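Long-range contacts in uncharacterized protein (Clostridium sporogenes, PDB 4Q0Y), which is of unknown function but adopts a hot-dog, thioesterase-like fold and forms a two-chain assembly in the crystal: residues B[11-16]-B[70-75]; B[17-22]-B[92-97]; B[37-42]-B[124-129]; B[3-8]-B[74-79]. One frame throughout, in Å; residues are numbered along the deposited sequence.

Contact 1 of 4, residues B[11-16]-B[70-75]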
loop_
_atom_site.group_PDB
_atom_site.type_symbol
_atom_site.label_atom_id
_atom_site.label_comp_id
_atom_site.label_asym_id
_atom_site.label_seq_id
_atom_site.Cartn_x
_atom_site.Cartn_y
_atom_site.Cartn_z
ATOM N N ILE B 11 12.483 5.917 -8.381
ATOM C CA ILE B 11 11.838 7.111 -8.916
ATOM C C ILE B 11 12.922 8.125 -9.281
ATOM O O ILE B 11 13.607 8.619 -8.410
ATOM C CB ILE B 11 10.845 7.780 -7.916
ATOM C CG1 ILE B 11 9.773 6.804 -7.412
ATOM C CG2 ILE B 11 10.208 9.009 -8.561
ATOM C CD1 ILE B 11 9.030 7.268 -6.174
ATOM N N ASP B 12 13.062 8.430 -10.566
ATOM C CA ASP B 12 13.964 9.497 -11.011
ATOM C C ASP B 12 13.281 10.837 -10.749
ATOM O O ASP B 12 12.086 10.980 -11.026
ATOM C CB ASP B 12 14.318 9.360 -12.476
ATOM C CG ASP B 12 15.122 8.122 -12.746
ATOM O OD1 ASP B 12 16.197 8.012 -12.155
ATOM O OD2 ASP B 12 14.698 7.275 -13.550
ATOM N N VAL B 13 14.044 11.796 -10.220
ATOM C CA VAL B 13 13.510 13.083 -9.794
ATOM C C VAL B 13 14.215 14.197 -10.575
ATOM O O VAL B 13 15.450 14.249 -10.637
ATOM C CB VAL B 13 13.681 13.307 -8.285
ATOM C CG1 VAL B 13 13.067 14.647 -7.853
ATOM C CG2 VAL B 13 13.070 12.138 -7.510
ATOM N N PHE B 14 13.412 15.088 -11.138
ATOM C CA PHE B 14 13.856 16.187 -12.007
ATOM C C PHE B 14 13.274 17.511 -11.536
ATOM O O PHE B 14 12.209 17.528 -10.898
ATOM C CB PHE B 14 13.407 15.961 -13.448
ATOM C CG PHE B 14 13.885 14.661 -14.050
ATOM C CD1 PHE B 14 13.166 13.453 -13.824
ATOM C CD2 PHE B 14 15.018 14.623 -14.856
ATOM C CE1 PHE B 14 13.583 12.252 -14.381
ATOM C CE2 PHE B 14 15.434 13.404 -15.407
ATOM C CZ PHE B 14 14.720 12.229 -15.168
ATOM N N LYS B 15 13.945 18.609 -11.883
ATOM C CA LYS B 15 13.492 19.936 -11.512
ATOM C C LYS B 15 12.195 20.268 -12.234
ATOM O O LYS B 15 12.072 20.029 -13.427
ATOM C CB LYS B 15 14.552 20.982 -11.827
ATOM C CG LYS B 15 14.226 22.363 -11.325
ATOM C CD LYS B 15 15.457 23.241 -11.459
ATOM C CE LYS B 15 15.182 24.634 -10.997
ATOM N NZ LYS B 15 14.717 24.682 -9.586
ATOM N N PHE B 16 11.222 20.803 -11.503
ATOM C CA PHE B 16 9.933 21.191 -12.077
ATOM C C PHE B 16 10.158 22.499 -12.830
ATOM O O PHE B 16 10.163 23.566 -12.220
ATOM C CB PHE B 16 8.889 21.321 -10.950
ATOM C CG PHE B 16 7.463 21.260 -11.415
ATOM C CD1 PHE B 16 6.971 22.158 -12.374
ATOM C CD2 PHE B 16 6.580 20.354 -10.837
ATOM C CE1 PHE B 16 5.641 22.107 -12.776
ATOM C CE2 PHE B 16 5.234 20.311 -11.229
ATOM C CZ PHE B 16 4.785 21.170 -12.210
ATOM N N TYR B 70 8.287 18.609 -8.211
ATOM C CA TYR B 70 9.208 17.825 -9.037
ATOM C C TYR B 70 8.514 17.236 -10.245
ATOM O O TYR B 70 7.284 17.096 -10.281
ATOM C CB TYR B 70 9.783 16.683 -8.222
ATOM C CG TYR B 70 10.672 17.070 -7.071
ATOM C CD1 TYR B 70 11.873 17.759 -7.288
ATOM C CD2 TYR B 70 10.362 16.677 -5.754
ATOM C CE1 TYR B 70 12.700 18.101 -6.241
ATOM C CE2 TYR B 70 11.203 17.000 -4.685
ATOM C CZ TYR B 70 12.355 17.729 -4.927
ATOM O OH TYR B 70 13.208 18.073 -3.905
ATOM N N HIS B 71 9.316 16.933 -11.271
ATOM C CA HIS B 71 8.912 16.018 -12.324
ATOM C C HIS B 71 9.544 14.712 -11.933
ATOM O O HIS B 71 10.718 14.687 -11.597
ATOM C CB HIS B 71 9.408 16.490 -13.680
ATOM C CG HIS B 71 8.642 17.657 -14.214
ATOM N ND1 HIS B 71 8.704 18.041 -15.535
ATOM C CD2 HIS B 71 7.797 18.525 -13.614
ATOM C CE1 HIS B 71 7.943 19.097 -15.728
ATOM N NE2 HIS B 71 7.366 19.403 -14.587
ATOM N N ILE B 72 8.750 13.639 -11.958
ATOM C CA ILE B 72 9.194 12.340 -11.509
ATOM C C ILE B 72 8.851 11.240 -12.497
ATOM O O ILE B 72 7.828 11.280 -13.199
ATOM C CB ILE B 72 8.643 11.979 -10.098
ATOM C CG1 ILE B 72 7.100 11.880 -10.102
ATOM C CG2 ILE B 72 9.109 13.003 -9.079
ATOM C CD1 ILE B 72 6.521 11.349 -8.802
ATOM N N GLN B 73 9.744 10.243 -12.528
ATOM C CA GLN B 73 9.619 9.063 -13.373
ATOM C C GLN B 73 9.725 7.848 -12.467
ATOM O O GLN B 73 10.845 7.375 -12.203
ATOM C CB GLN B 73 10.690 9.049 -14.459
ATOM C CG GLN B 73 10.605 7.834 -15.393
ATOM C CD GLN B 73 11.765 7.777 -16.371
ATOM O OE1 GLN B 73 12.183 8.801 -16.938
ATOM N NE2 GLN B 73 12.311 6.589 -16.553
ATOM N N PRO B 74 8.578 7.338 -11.982
ATOM C CA PRO B 74 8.598 6.059 -11.281
ATOM C C PRO B 74 8.827 4.936 -12.280
ATOM O O PRO B 74 8.141 4.880 -13.319
ATOM C CB PRO B 74 7.197 5.956 -10.651
ATOM C CG PRO B 74 6.345 6.843 -11.464
ATOM C CD PRO B 74 7.241 7.974 -11.908
ATOM N N ASN B 75 9.810 4.094 -11.982
ATOM C CA ASN B 75 10.171 2.948 -12.779
ATOM C C ASN B 75 9.607 1.732 -12.079
ATOM O O ASN B 75 9.844 1.530 -10.886
ATOM C CB ASN B 75 11.687 2.869 -12.909
ATOM C CG ASN B 75 12.236 4.063 -13.636
ATOM O OD1 ASN B 75 11.869 4.311 -14.781
ATOM N ND2 ASN B 75 13.034 4.860 -12.954
#
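V13 and Y70 meet because V13 carries CG1 anti to its backbone N (chi1 -178°), over one face of the Y70 ring, whose CG is anti to its own carbonyl carbon. This CH-pi contact, with CG1 3.6 Å from the ring centroid and offset toward the rim, belongs to the antiparallel pairing of strands 4-15 and 68-80 in the sheet of a hot-dog-like fold. D12 pairs with Q73 and F14 with H71 as hydrogen-bonded pairs, while I11-P74 and V13-I72 are non-hydrogen-bonded. The F14 N to H71 O bond is 2.8 Å long and runs nearly along the C=O axis.

I11, V13, I72 and P74 share one face of the sheet; CG2 of I11 packs 3.7 Å from CB of I72, and F39 of helix 33-44 covers both isoleucines. The other face carries D12, F14, H71 and Q73. F16 and H71 form a T-shaped pair, planes 68° apart, the imidazole directing NE2 over the centre of the phenyl ring. H71 also stacks with Y92 of strand 83-95.

Polar groups close the far end. D12 OD1 makes a salt bridge to K26, leaving OD2 to N75, whose OD1 accepts a hydrogen bond from NE2 of Q73. N75 ND2 reaches D12 OD2 at 3.0 Å, from above the carboxylate plane of D12, while OD2 lies in the amide plane of N75.

Contact 2 of 4, residues B[17-22]-B[92-97]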
loop_
_atom_site.group_PDB
_atom_site.type_symbol
_atom_site.label_atom_id
_atom_site.label_comp_id
_atom_site.label_asym_id
_atom_site.label_seq_id
_atom_site.Cartn_x
_atom_site.Cartn_y
_atom_site.Cartn_z
ATOM N N ASN B 17 10.368 22.436 -14.148
ATOM C CA ASN B 17 10.666 23.646 -14.956
ATOM C C ASN B 17 9.654 23.913 -16.080
ATOM O O ASN B 17 9.906 24.737 -16.958
ATOM C CB ASN B 17 12.102 23.568 -15.514
ATOM C CG ASN B 17 12.304 22.408 -16.467
ATOM O OD1 ASN B 17 11.371 21.671 -16.786
ATOM N ND2 ASN B 17 13.546 22.176 -16.844
ATOM N N SER B 18 8.538 23.187 -16.068
ATOM C CA SER B 18 7.527 23.278 -17.120
ATOM C C SER B 18 6.255 22.581 -16.673
ATOM O O SER B 18 6.315 21.627 -15.907
ATOM C CB SER B 18 8.028 22.598 -18.399
ATOM O OG SER B 18 7.077 22.632 -19.439
ATOM N N PHE B 19 5.110 23.078 -17.149
ATOM C CA PHE B 19 3.814 22.387 -16.990
ATOM C C PHE B 19 3.406 21.615 -18.259
ATOM O O PHE B 19 2.307 21.067 -18.299
ATOM C CB PHE B 19 2.715 23.393 -16.577
ATOM C CG PHE B 19 2.657 23.652 -15.098
ATOM C CD1 PHE B 19 1.886 22.835 -14.277
ATOM C CD2 PHE B 19 3.369 24.715 -14.529
ATOM C CE1 PHE B 19 1.827 23.068 -12.904
ATOM C CE2 PHE B 19 3.317 24.954 -13.150
ATOM C CZ PHE B 19 2.549 24.119 -12.338
ATOM N N SER B 20 4.254 21.597 -19.295
ATOM C CA SER B 20 3.915 20.993 -20.588
ATOM C C SER B 20 4.916 19.969 -21.134
ATOM O O SER B 20 4.552 19.150 -21.982
ATOM C CB SER B 20 3.675 22.103 -21.620
ATOM O OG SER B 20 4.858 22.841 -21.872
ATOM N N LYS B 21 6.170 20.057 -20.703
ATOM C CA LYS B 21 7.254 19.232 -21.199
ATOM C C LYS B 21 7.954 18.594 -20.007
ATOM O O LYS B 21 8.291 19.303 -19.070
ATOM C CB LYS B 21 8.216 20.148 -21.965
ATOM C CG LYS B 21 7.651 20.780 -23.252
ATOM C CD LYS B 21 7.053 19.785 -24.288
ATOM C CE LYS B 21 7.944 18.579 -24.529
ATOM N NZ LYS B 21 7.537 17.798 -25.737
ATOM N N PHE B 22 8.138 17.279 -20.026
ATOM C CA PHE B 22 8.809 16.586 -18.928
ATOM C C PHE B 22 10.304 16.988 -18.876
ATOM O O PHE B 22 10.988 16.986 -19.859
ATOM C CB PHE B 22 8.683 15.075 -19.056
ATOM C CG PHE B 22 9.098 14.349 -17.830
ATOM C CD1 PHE B 22 8.203 14.141 -16.790
ATOM C CD2 PHE B 22 10.390 13.853 -17.705
ATOM C CE1 PHE B 22 8.579 13.485 -15.635
ATOM C CE2 PHE B 22 10.776 13.211 -16.543
ATOM C CZ PHE B 22 9.864 12.988 -15.511
ATOM N N TYR B 92 4.109 15.070 -13.150
ATOM C CA TYR B 92 4.426 16.320 -12.425
ATOM C C TYR B 92 3.794 16.162 -11.056
ATOM O O TYR B 92 2.624 15.778 -10.958
ATOM C CB TYR B 92 3.874 17.576 -13.128
ATOM C CG TYR B 92 4.013 17.600 -14.655
ATOM C CD1 TYR B 92 5.172 17.115 -15.307
ATOM C CD2 TYR B 92 3.020 18.174 -15.440
ATOM C CE1 TYR B 92 5.292 17.144 -16.690
ATOM C CE2 TYR B 92 3.132 18.212 -16.830
ATOM C CZ TYR B 92 4.266 17.690 -17.448
ATOM O OH TYR B 92 4.395 17.737 -18.811
ATOM N N ILE B 93 4.544 16.473 -9.999
ATOM C CA ILE B 93 4.008 16.342 -8.641
ATOM C C ILE B 93 4.194 17.643 -7.879
ATOM O O ILE B 93 5.260 18.248 -7.962
ATOM C CB ILE B 93 4.581 15.097 -7.915
ATOM C CG1 ILE B 93 3.771 14.787 -6.667
ATOM C CG2 ILE B 93 6.061 15.259 -7.580
ATOM C CD1 ILE B 93 3.858 13.337 -6.242
ATOM N N LEU B 94 3.112 18.082 -7.215
ATOM C CA LEU B 94 3.087 19.305 -6.414
ATOM C C LEU B 94 2.625 18.885 -5.032
ATOM O O LEU B 94 1.480 18.463 -4.867
ATOM C CB LEU B 94 2.122 20.296 -7.039
ATOM C CG LEU B 94 2.441 20.748 -8.454
ATOM C CD1 LEU B 94 1.251 21.520 -9.025
ATOM C CD2 LEU B 94 3.711 21.578 -8.482
ATOM N N VAL B 95 3.522 18.952 -4.050
ATOM C CA VAL B 95 3.291 18.371 -2.721
ATOM C C VAL B 95 3.154 19.459 -1.662
ATOM O O VAL B 95 4.111 20.206 -1.424
ATOM C CB VAL B 95 4.426 17.407 -2.289
ATOM C CG1 VAL B 95 4.160 16.787 -0.912
ATOM C CG2 VAL B 95 4.641 16.315 -3.323
ATOM N N GLY B 96 1.997 19.506 -0.998
ATOM C CA GLY B 96 1.813 20.329 0.173
ATOM C C GLY B 96 1.638 21.808 -0.054
ATOM O O GLY B 96 2.571 22.599 0.156
ATOM N N ASP B 97 0.427 22.185 -0.460
ATOM C CA ASP B 97 0.041 23.600 -0.514
ATOM C C ASP B 97 -0.361 24.097 0.873
ATOM O O ASP B 97 -0.284 23.341 1.854
ATOM C CB ASP B 97 -1.011 23.872 -1.607
ATOM C CG ASP B 97 -2.394 23.271 -1.324
ATOM O OD1 ASP B 97 -2.701 22.777 -0.213
ATOM O OD2 ASP B 97 -3.209 23.340 -2.268
HETATM O O HOH W 1 1.925 17.883 -20.069
#
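Nonpolar contacts between the loop 17-22 and strand 83-95 form at two separate places, F22 with Y92 and F19 with L94. CD1 of F22 lies 4.2 Å from CE1 of Y92, the two side chains sliding past each other in opposite directions. CG of F22, anti to its backbone N (chi1 -168°), sets the phenyl ring beside the tyrosine. Further along the strand, CD1 of L94 meets the edge of the F19 ring at CE1, 4.2 Å away and near the ring plane.

Backbone-to-ring contacts bring the two segments closer. The carbonyl O of F19 approaches CE2 of Y92 to 3.3 Å. The hydroxyl OH of Y92 lies equally close to the backbone C of S20.

Polar contacts across the segments are indirect. Y92 OH has a water at 2.8 Å, which gives a weak bond to S20 O; the hydroxyl is also hydrogen-bonded to S107. Inside the loop, S18 OG accepts from S20 N at 3.0 Å and from K21 N at the same distance, bonds that tie down the backbone beside the phenol.

H71 also meets F22, extending the aromatic group toward strand 68-80. The loop, which connects strands 4-15 and 26-30 and is shaped by the ST turn at S18, packs against Y92 of the hot-dog-like sheet.

Contact 3 of 4, residues B[37-42]-B[124-129]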
loop_
_atom_site.group_PDB
_atom_site.type_symbol
_atom_site.label_atom_id
_atom_site.label_comp_id
_atom_site.label_asym_id
_atom_site.label_seq_id
_atom_site.Cartn_x
_atom_site.Cartn_y
_atom_site.Cartn_z
ATOM N N SER B 37 7.553 1.740 -1.682
ATOM C CA SER B 37 6.329 1.019 -1.266
ATOM C C SER B 37 5.176 1.993 -0.979
ATOM O O SER B 37 4.069 1.795 -1.468
ATOM C CB SER B 37 6.608 0.148 -0.031
ATOM O OG SER B 37 5.433 -0.374 0.600
ATOM N N LYS B 38 5.467 3.075 -0.246
ATOM C CA LYS B 38 4.450 4.093 0.022
ATOM C C LYS B 38 3.937 4.783 -1.258
ATOM O O LYS B 38 2.708 4.985 -1.424
ATOM C CB LYS B 38 4.955 5.123 1.014
ATOM C CG LYS B 38 5.121 4.603 2.424
ATOM C CD LYS B 38 5.924 5.588 3.252
ATOM C CE LYS B 38 6.138 5.153 4.664
ATOM N NZ LYS B 38 6.930 6.152 5.448
ATOM N N PHE B 39 4.832 5.071 -2.197
ATOM C CA PHE B 39 4.407 5.686 -3.482
ATOM C C PHE B 39 3.585 4.714 -4.335
ATOM O O PHE B 39 2.598 5.113 -4.956
ATOM C CB PHE B 39 5.579 6.215 -4.277
ATOM C CG PHE B 39 5.171 7.189 -5.355
ATOM C CD1 PHE B 39 4.660 8.430 -5.001
ATOM C CD2 PHE B 39 5.208 6.835 -6.692
ATOM C CE1 PHE B 39 4.237 9.321 -5.985
ATOM C CE2 PHE B 39 4.808 7.721 -7.687
ATOM C CZ PHE B 39 4.318 8.963 -7.330
ATOM N N LYS B 40 3.957 3.437 -4.324
ATOM C CA LYS B 40 3.179 2.391 -5.027
ATOM C C LYS B 40 1.727 2.396 -4.568
ATOM O O LYS B 40 0.810 2.334 -5.389
ATOM C CB LYS B 40 3.777 0.996 -4.809
ATOM C CG LYS B 40 3.055 -0.108 -5.585
ATOM C CD LYS B 40 3.588 -1.499 -5.233
ATOM C CE LYS B 40 2.607 -2.328 -4.442
ATOM N NZ LYS B 40 3.081 -3.727 -4.257
ATOM N N VAL B 41 1.533 2.408 -3.253
ATOM C CA VAL B 41 0.206 2.339 -2.660
ATOM C C VAL B 41 -0.655 3.521 -3.143
ATOM O O VAL B 41 -1.797 3.324 -3.559
ATOM C CB VAL B 41 0.277 2.261 -1.124
ATOM C CG1 VAL B 41 -1.080 2.503 -0.477
ATOM C CG2 VAL B 41 0.825 0.886 -0.712
ATOM N N ILE B 42 -0.078 4.727 -3.136
ATOM C CA ILE B 42 -0.773 5.917 -3.672
ATOM C C ILE B 42 -1.143 5.724 -5.146
ATOM O O ILE B 42 -2.314 5.917 -5.513
ATOM C CB ILE B 42 0.066 7.203 -3.494
ATOM C CG1 ILE B 42 0.108 7.548 -2.008
ATOM C CG2 ILE B 42 -0.497 8.355 -4.350
ATOM C CD1 ILE B 42 1.136 8.594 -1.648
ATOM N N LYS B 124 5.229 13.875 1.578
ATOM C CA LYS B 124 6.311 14.592 2.279
ATOM C C LYS B 124 7.402 13.660 2.812
ATOM O O LYS B 124 8.578 13.993 2.719
ATOM C CB LYS B 124 5.767 15.516 3.371
ATOM C CG LYS B 124 5.031 16.712 2.766
ATOM C CD LYS B 124 4.174 17.506 3.737
ATOM C CE LYS B 124 4.972 18.134 4.856
ATOM N NZ LYS B 124 4.080 18.989 5.699
ATOM N N GLU B 125 7.014 12.477 3.302
ATOM C CA GLU B 125 7.985 11.459 3.726
ATOM C C GLU B 125 8.804 10.928 2.539
ATOM O O GLU B 125 10.035 10.778 2.642
ATOM C CB GLU B 125 7.322 10.288 4.467
ATOM C CG GLU B 125 6.730 10.696 5.804
ATOM C CD GLU B 125 5.764 9.691 6.408
ATOM O OE1 GLU B 125 5.556 8.592 5.850
ATOM O OE2 GLU B 125 5.171 10.055 7.445
ATOM N N ILE B 126 8.118 10.638 1.441
ATOM C CA ILE B 126 8.755 10.078 0.237
ATOM C C ILE B 126 9.768 11.053 -0.394
ATOM O O ILE B 126 10.888 10.628 -0.785
ATOM C CB ILE B 126 7.721 9.682 -0.837
ATOM C CG1 ILE B 126 6.851 8.542 -0.318
ATOM C CG2 ILE B 126 8.389 9.295 -2.163
ATOM C CD1 ILE B 126 5.527 8.416 -1.042
ATOM N N PHE B 127 9.387 12.323 -0.467
ATOM C CA PHE B 127 10.189 13.345 -1.139
ATOM C C PHE B 127 11.069 14.192 -0.200
ATOM O O PHE B 127 11.667 15.174 -0.647
ATOM C CB PHE B 127 9.307 14.179 -2.068
ATOM C CG PHE B 127 8.790 13.381 -3.227
ATOM C CD1 PHE B 127 9.656 13.037 -4.275
ATOM C CD2 PHE B 127 7.498 12.856 -3.220
ATOM C CE1 PHE B 127 9.222 12.238 -5.303
ATOM C CE2 PHE B 127 7.055 12.047 -4.244
ATOM C CZ PHE B 127 7.919 11.742 -5.299
ATOM N N LEU B 128 11.213 13.782 1.061
ATOM C CA LEU B 128 12.130 14.444 2.004
ATOM C C LEU B 128 13.581 14.201 1.554
ATOM O O LEU B 128 13.928 13.055 1.282
ATOM C CB LEU B 128 11.957 13.867 3.423
ATOM C CG LEU B 128 12.856 14.345 4.575
ATOM C CD1 LEU B 128 12.654 15.827 4.825
ATOM C CD2 LEU B 128 12.558 13.545 5.829
ATOM N N ASN B 129 14.388 15.264 1.475
ATOM C CA ASN B 129 15.834 15.156 1.195
ATOM C C ASN B 129 16.196 14.301 -0.035
ATOM O O ASN B 129 17.012 13.358 0.058
ATOM C CB ASN B 129 16.587 14.624 2.432
ATOM C CG ASN B 129 16.480 15.539 3.634
ATOM O OD1 ASN B 129 16.483 16.762 3.506
ATOM N ND2 ASN B 129 16.411 14.943 4.816
#
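I126 presses its CD1 against the backbone of helix 33-44, 3.6 Å from N of F39, and this is the tightly packed part of the contact. The same methyl lies 3.9 Å from CB of F39 and equally far from CB of K38, with CD1 of I42 more distant. I126 extends CD1 anti to its own CA (chi2 159°), and its side chain crosses that of F39 at about a right angle, CD1 meeting the phenyl edge near the ring plane. F127, the first residue to leave helical geometry after helix 117-126, adds a looser aromatic contact: CE2 of F127 stands 4.3 Å from CE1 of F39. Beneath them, I72 and I93 of the sheet touch both phenylalanines.

The more exposed side is polar. K38 and E125 stretch out beyond CG and cross at about a right angle, joined by a salt bridge of 2.8 Å between NZ and OE1. The ammonium group approaches from above the carboxylate plane, 39° out of it, and has a second acidic partner in E34. Two carboxylates around one ammonium would probably favour its charged form. Apolar packing thus joins the two helices near the sheet, and ion pairing joins them on the more exposed side.

Contact 4 of 4, residues B[3-8]-B[74-79]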
loop_
_atom_site.group_PDB
_atom_site.type_symbol
_atom_site.label_atom_id
_atom_site.label_comp_id
_atom_site.label_asym_id
_atom_site.label_seq_id
_atom_site.Cartn_x
_atom_site.Cartn_y
_atom_site.Cartn_z
HETATM N N MSE B 3 -4.483 -3.779 -15.331
HETATM C CA MSE B 3 -3.071 -3.349 -15.100
HETATM C C MSE B 3 -2.867 -2.838 -13.687
HETATM O O MSE B 3 -3.378 -1.779 -13.325
HETATM C CB MSE B 3 -2.664 -2.283 -16.094
HETATM C CG MSE B 3 -2.721 -2.760 -17.534
HETATM SE SE MSE B 3 -1.985 -1.365 -18.727
HETATM C CE MSE B 3 -1.487 0.153 -17.554
ATOM N N GLU B 4 -2.117 -3.592 -12.882
ATOM C CA GLU B 4 -1.836 -3.258 -11.465
ATOM C C GLU B 4 -0.319 -3.154 -11.258
ATOM O O GLU B 4 0.371 -4.109 -11.655
ATOM C CB GLU B 4 -2.387 -4.385 -10.539
ATOM C CG GLU B 4 -2.567 -3.991 -9.058
ATOM C CD GLU B 4 -3.770 -3.081 -8.803
ATOM O OE1 GLU B 4 -4.516 -2.713 -9.739
ATOM O OE2 GLU B 4 -3.999 -2.740 -7.634
ATOM N N ILE B 5 0.165 -2.083 -10.584
ATOM C CA ILE B 5 1.592 -1.930 -10.253
ATOM C C ILE B 5 1.922 -2.931 -9.169
ATOM O O ILE B 5 1.304 -2.922 -8.088
ATOM C CB ILE B 5 2.001 -0.533 -9.731
ATOM C CG1 ILE B 5 1.663 0.553 -10.758
ATOM C CG2 ILE B 5 3.515 -0.482 -9.402
ATOM C CD1 ILE B 5 1.672 1.963 -10.193
ATOM N N SER B 6 2.896 -3.789 -9.450
ATOM C CA SER B 6 3.344 -4.790 -8.480
ATOM C C SER B 6 4.509 -4.290 -7.662
ATOM O O SER B 6 4.629 -4.673 -6.489
ATOM C CB SER B 6 3.707 -6.134 -9.122
ATOM O OG SER B 6 4.579 -5.945 -10.210
ATOM N N SER B 7 5.404 -3.509 -8.278
ATOM C CA SER B 7 6.579 -2.977 -7.569
ATOM C C SER B 7 7.148 -1.768 -8.282
ATOM O O SER B 7 6.936 -1.614 -9.496
ATOM C CB SER B 7 7.664 -4.051 -7.428
ATOM O OG SER B 7 8.163 -4.507 -8.695
ATOM N N LEU B 8 7.857 -0.921 -7.527
ATOM C CA LEU B 8 8.691 0.160 -8.080
ATOM C C LEU B 8 10.131 -0.147 -7.765
ATOM O O LEU B 8 10.432 -0.544 -6.644
ATOM C CB LEU B 8 8.392 1.506 -7.433
ATOM C CG LEU B 8 7.249 2.303 -8.025
ATOM C CD1 LEU B 8 5.941 1.563 -7.971
ATOM C CD2 LEU B 8 7.161 3.611 -7.265
ATOM N N PRO B 74 8.578 7.338 -11.982
ATOM C CA PRO B 74 8.598 6.059 -11.281
ATOM C C PRO B 74 8.827 4.936 -12.280
ATOM O O PRO B 74 8.141 4.880 -13.319
ATOM C CB PRO B 74 7.197 5.956 -10.651
ATOM C CG PRO B 74 6.345 6.843 -11.464
ATOM C CD PRO B 74 7.241 7.974 -11.908
ATOM N N ASN B 75 9.810 4.094 -11.982
ATOM C CA ASN B 75 10.171 2.948 -12.779
ATOM C C ASN B 75 9.607 1.732 -12.079
ATOM O O ASN B 75 9.844 1.530 -10.886
ATOM C CB ASN B 75 11.687 2.869 -12.909
ATOM C CG ASN B 75 12.236 4.063 -13.636
ATOM O OD1 ASN B 75 11.869 4.311 -14.781
ATOM N ND2 ASN B 75 13.034 4.860 -12.954
ATOM N N LEU B 76 8.809 0.960 -12.800
ATOM C CA LEU B 76 7.954 -0.015 -12.168
ATOM C C LEU B 76 7.757 -1.296 -12.940
ATOM O O LEU B 76 8.103 -1.402 -14.125
ATOM C CB LEU B 76 6.612 0.648 -11.864
ATOM C CG LEU B 76 5.867 1.255 -13.064
ATOM C CD1 LEU B 76 5.088 0.228 -13.864
ATOM C CD2 LEU B 76 4.972 2.386 -12.566
ATOM N N LYS B 77 7.171 -2.251 -12.250
ATOM C CA LYS B 77 6.666 -3.494 -12.864
ATOM C C LYS B 77 5.183 -3.525 -12.633
ATOM O O LYS B 77 4.732 -3.116 -11.550
ATOM C CB LYS B 77 7.295 -4.743 -12.258
ATOM C CG LYS B 77 8.770 -4.775 -12.519
ATOM C CD LYS B 77 9.491 -5.981 -11.962
ATOM C CE LYS B 77 10.969 -5.821 -12.346
ATOM N NZ LYS B 77 11.275 -6.369 -13.703
ATOM N N TYR B 78 4.443 -4.029 -13.627
ATOM C CA TYR B 78 3.014 -4.247 -13.503
ATOM C C TYR B 78 2.563 -5.572 -14.064
ATOM O O TYR B 78 3.252 -6.182 -14.881
ATOM C CB TYR B 78 2.273 -3.063 -14.132
ATOM C CG TYR B 78 2.426 -2.921 -15.627
ATOM C CD1 TYR B 78 3.531 -2.244 -16.181
ATOM C CD2 TYR B 78 1.463 -3.433 -16.490
ATOM C CE1 TYR B 78 3.661 -2.091 -17.560
ATOM C CE2 TYR B 78 1.582 -3.300 -17.884
ATOM C CZ TYR B 78 2.691 -2.620 -18.411
ATOM O OH TYR B 78 2.843 -2.482 -19.782
ATOM N N VAL B 79 1.391 -6.021 -13.605
ATOM C CA VAL B 79 0.825 -7.288 -13.993
ATOM C C VAL B 79 -0.350 -7.015 -14.930
ATOM O O VAL B 79 -1.191 -6.163 -14.630
ATOM C CB VAL B 79 0.353 -8.112 -12.777
ATOM C CG1 VAL B 79 -0.436 -9.332 -13.199
ATOM C CG2 VAL B 79 1.551 -8.525 -11.932
#
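The carbonyl O of K77 is gripped by both backbone amides of a classic beta bulge in strand 4-15. S6 N reaches it at 2.9 Å, tilted 26° from the carbonyl plane, and S7 N adds a weak bond at 3.4 Å. Because S6 and S7 both face K77, the antiparallel register shifts by one between I5-Y78 and L8-L76. Beyond the bulge K77 N donates to S7 O at 2.8 Å, while on its other side V79 N and E4 O pair at 2.9 Å.

I5, L8, L76 and Y78 share one face. I5 and L76 cross at about a right angle, CD1 of I5 lying 4.1 Å from CD2 of L76; L8 reaches P74 through CD2 and L76 through CD1. Next to E4, selenomethionine M3 brings SE 4.1 Å from CE2 of Y78 in an oblique Met-aromatic contact, close to a bound cadmium ion.

On the opposite face, K77 extends to D86 and to N82 of the second subunit, and V79 packs on V79 of that subunit. Helix 33-44 covers I5 and L8 through K40, M43 and F39, while strand 83-95 flanks strand 68-80 through F89 and V84.

Contacts 1 and 4 lie on the same pair of strands, 4-15 and 68-80, with centres 16 Å apart and P74 and N75 in common. Contact 2 joins the loop after strand 4-15 to strand 83-95, the next strand of the sheet, 10 Å from contact 1. Contact 3 brings together helices 33-44 and 117-126; F39 touches residues of all three other contacts. Along the chain the first segments come in the order 3-8, 11-16, 17-22, 37-42, so the N-terminal third pairs with later parts. Contacts 2 and 4 are 22 Å apart, on opposite sides of the chain's centre. Contacts 3 and 4 also touch the second subunit, linking core and dimer interface.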